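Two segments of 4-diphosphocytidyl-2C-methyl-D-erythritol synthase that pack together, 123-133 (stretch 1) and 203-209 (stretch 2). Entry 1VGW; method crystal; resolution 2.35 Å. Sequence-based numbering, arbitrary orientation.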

# COMPACT_ATOMS: atom_id res chain seq x y z
N ALA B 123 -3.76 2.35 20.36
CA ALA B 123 -4.38 1.66 21.46
C ALA B 123 -4.28 0.15 21.31
O ALA B 123 -3.84 -0.54 22.25
CB ALA B 123 -5.83 2.09 21.65
N ARG B 124 -4.66 -0.39 20.15
CA ARG B 124 -4.53 -1.83 19.89
C ARG B 124 -3.09 -2.32 20.06
O ARG B 124 -2.84 -3.36 20.69
CB ARG B 124 -4.94 -2.10 18.43
CG ARG B 124 -6.32 -2.68 18.25
CD ARG B 124 -6.40 -3.48 16.96
NE ARG B 124 -6.01 -2.72 15.81
CZ ARG B 124 -6.66 -1.75 15.19
NH1 ARG B 124 -6.10 -1.18 14.12
NH2 ARG B 124 -7.83 -1.31 15.62
N LEU B 125 -2.10 -1.60 19.54
CA LEU B 125 -0.71 -2.05 19.71
C LEU B 125 -0.32 -2.12 21.18
O LEU B 125 0.42 -3.01 21.61
CB LEU B 125 0.24 -1.13 18.96
CG LEU B 125 1.73 -1.34 19.05
CD1 LEU B 125 2.15 -2.65 18.37
CD2 LEU B 125 2.51 -0.16 18.43
N ILE B 126 -0.67 -1.08 21.95
CA ILE B 126 -0.30 -1.02 23.35
C ILE B 126 -0.99 -2.16 24.11
O ILE B 126 -0.30 -2.83 24.88
CB ILE B 126 -0.62 0.31 24.00
CG1 ILE B 126 0.44 1.36 23.59
CG2 ILE B 126 -0.68 0.26 25.53
CD1 ILE B 126 -0.17 2.78 23.58
N GLU B 127 -2.26 -2.38 23.83
CA GLU B 127 -3.06 -3.39 24.47
C GLU B 127 -2.60 -4.81 24.20
O GLU B 127 -2.42 -5.62 25.12
CB GLU B 127 -4.53 -3.22 24.04
CG GLU B 127 -5.51 -4.11 24.78
CD GLU B 127 -5.50 -3.81 26.27
OE1 GLU B 127 -5.51 -2.62 26.65
OE2 GLU B 127 -5.45 -4.77 27.06
N GLN B 128 -2.30 -5.10 22.92
CA GLN B 128 -1.85 -6.46 22.55
C GLN B 128 -0.39 -6.71 22.68
O GLN B 128 0.04 -7.66 23.37
CB GLN B 128 -2.36 -6.73 21.13
CG GLN B 128 -3.88 -6.66 21.08
CD GLN B 128 -4.43 -6.64 19.68
OE1 GLN B 128 -5.59 -6.25 19.47
NE2 GLN B 128 -3.64 -7.03 18.69
N ALA B 129 0.48 -5.86 22.15
CA ALA B 129 1.92 -6.15 22.28
C ALA B 129 2.47 -5.61 23.57
O ALA B 129 3.55 -6.00 24.04
CB ALA B 129 2.66 -5.55 21.07
N GLY B 130 1.79 -4.63 24.17
CA GLY B 130 2.24 -4.01 25.39
C GLY B 130 2.35 -4.97 26.58
O GLY B 130 3.12 -4.65 27.51
N ASN B 131 1.64 -6.08 26.56
CA ASN B 131 1.62 -7.07 27.59
C ASN B 131 2.09 -8.45 27.14
O ASN B 131 1.66 -9.44 27.73
CB ASN B 131 0.19 -7.25 28.19
CG ASN B 131 -0.28 -6.00 28.90
OD1 ASN B 131 0.29 -5.60 29.92
ND2 ASN B 131 -1.32 -5.38 28.38
N ALA B 132 2.89 -8.54 26.11
CA ALA B 132 3.45 -9.81 25.65
C ALA B 132 4.97 -9.63 25.68
O ALA B 132 5.40 -8.68 24.98
CB ALA B 132 3.00 -10.12 24.23
N ALA B 133 5.73 -10.53 26.29
CA ALA B 133 7.17 -10.31 26.36
C ALA B 133 7.85 -10.21 24.99
O ALA B 133 8.96 -9.64 24.86
CB ALA B 133 7.84 -11.39 27.24
N PRO B 203 7.81 -11.78 17.23
CA PRO B 203 6.89 -10.71 17.65
C PRO B 203 5.49 -10.89 17.13
O PRO B 203 5.30 -11.57 16.10
CB PRO B 203 7.53 -9.43 17.16
CG PRO B 203 8.96 -9.78 16.96
CD PRO B 203 8.93 -11.22 16.45
N LEU B 204 4.48 -10.38 17.84
CA LEU B 204 3.10 -10.50 17.33
C LEU B 204 2.90 -9.57 16.13
O LEU B 204 3.61 -8.56 15.98
CB LEU B 204 2.06 -10.13 18.40
CG LEU B 204 2.09 -10.76 19.77
CD1 LEU B 204 1.12 -10.06 20.73
CD2 LEU B 204 1.69 -12.23 19.71
N LEU B 205 1.91 -9.86 15.29
CA LEU B 205 1.52 -8.98 14.20
C LEU B 205 0.12 -8.40 14.58
O LEU B 205 -0.83 -9.18 14.71
CB LEU B 205 1.38 -9.65 12.84
CG LEU B 205 2.66 -9.99 12.09
CD1 LEU B 205 2.45 -11.15 11.13
CD2 LEU B 205 3.26 -8.80 11.36
N ILE B 206 0.06 -7.09 14.76
CA ILE B 206 -1.19 -6.39 15.10
C ILE B 206 -1.64 -5.52 13.91
O ILE B 206 -0.87 -4.89 13.17
CB ILE B 206 -0.97 -5.54 16.35
CG1 ILE B 206 -0.77 -6.49 17.58
CG2 ILE B 206 -2.03 -4.54 16.66
CD1 ILE B 206 0.67 -6.34 18.08
N GLN B 207 -2.92 -5.56 13.61
CA GLN B 207 -3.54 -4.87 12.51
C GLN B 207 -3.31 -3.37 12.56
O GLN B 207 -3.65 -2.71 13.53
CB GLN B 207 -5.03 -5.17 12.44
CG GLN B 207 -5.78 -4.46 11.36
CD GLN B 207 -5.43 -4.77 9.92
OE1 GLN B 207 -5.01 -5.88 9.51
NE2 GLN B 207 -5.66 -3.76 9.09
N GLY B 208 -2.72 -2.83 11.48
CA GLY B 208 -2.46 -1.39 11.41
C GLY B 208 -3.63 -0.66 10.74
O GLY B 208 -4.78 -0.82 11.14
N ASP B 209 -3.32 0.09 9.68
CA ASP B 209 -4.34 0.85 8.97
C ASP B 209 -3.83 1.46 7.67
O ASP B 209 -2.72 2.01 7.60
CB ASP B 209 -4.80 1.97 9.93
CG ASP B 209 -6.02 2.72 9.44
OD1 ASP B 209 -7.13 2.49 9.97
OD2 ASP B 209 -5.85 3.58 8.54

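The end part of a helix runs alongside a short strand, L204 to Q207, in a roughly antiparallel sense. The N-to-C directions differ by 152°, and the axes approach to 8.5 Å. Two pairs set the register: L125 lies beside I206, with CA atoms 6.3 Å apart, and A129 lies beside L204, at 6.7 Å. Strand alternation decides which residues take part. L204 and I206 point their CA-to-CB bonds toward the helix, whereas L205 points away and makes no contact.

I206 is the principal bump. It loses more surface to the opposing stretch than any other residue here, and it enters a hollow lined by R124, L125, Q128 and A129, residues brought to the same side by the helical repeat. Its CD1 reaches deepest where the helix offers only a methyl group, 3.7 Å from A129 CB, and also lies 4.0 Å from CD1 of L125. The CA-to-CB bond of L125 points sideways, but with chi1 t and chi2 p the end of the side chain comes nearer to the strand and closes that part of the hollow. I206 CG2 faces the start of the R124 side chain, 4.2 Å from its CB. On another side of the hollow, Q128 NE2 approaches I206 CG1 to 3.1 Å, a tight contact of an amide with an aliphatic carbon.

L204 makes a second, smaller bump beside the type I turn from A129 to A132. Its CD1 lies 3.7 Å from Q128 O, 4.3 Å from A129 CA and 4.0 Å from A132 CB. The turn thus places the A132 methyl group against the same leucine tip that touches the backbone of the helix, so that one methyl touches both Q128 and A129 and, in the loop, A132.

At the other end of the contact the packing becomes polar. R124 extends past I206 to the end of the strand, where its guanidinium meets the carbonyl of Q207 edge-on. Both NE and NH1 donate hydrogen bonds to Q207 O, at 3.3 and 2.9 Å respectively, the forked arrangement that neighbouring N-H groups of a guanidinium can offer one acceptor. NH1 also lies 3.3 Å from G208 O. Because the acceptor is a backbone oxygen, the pairing does not depend on the Q207 side chain, whose end leads away from the helix.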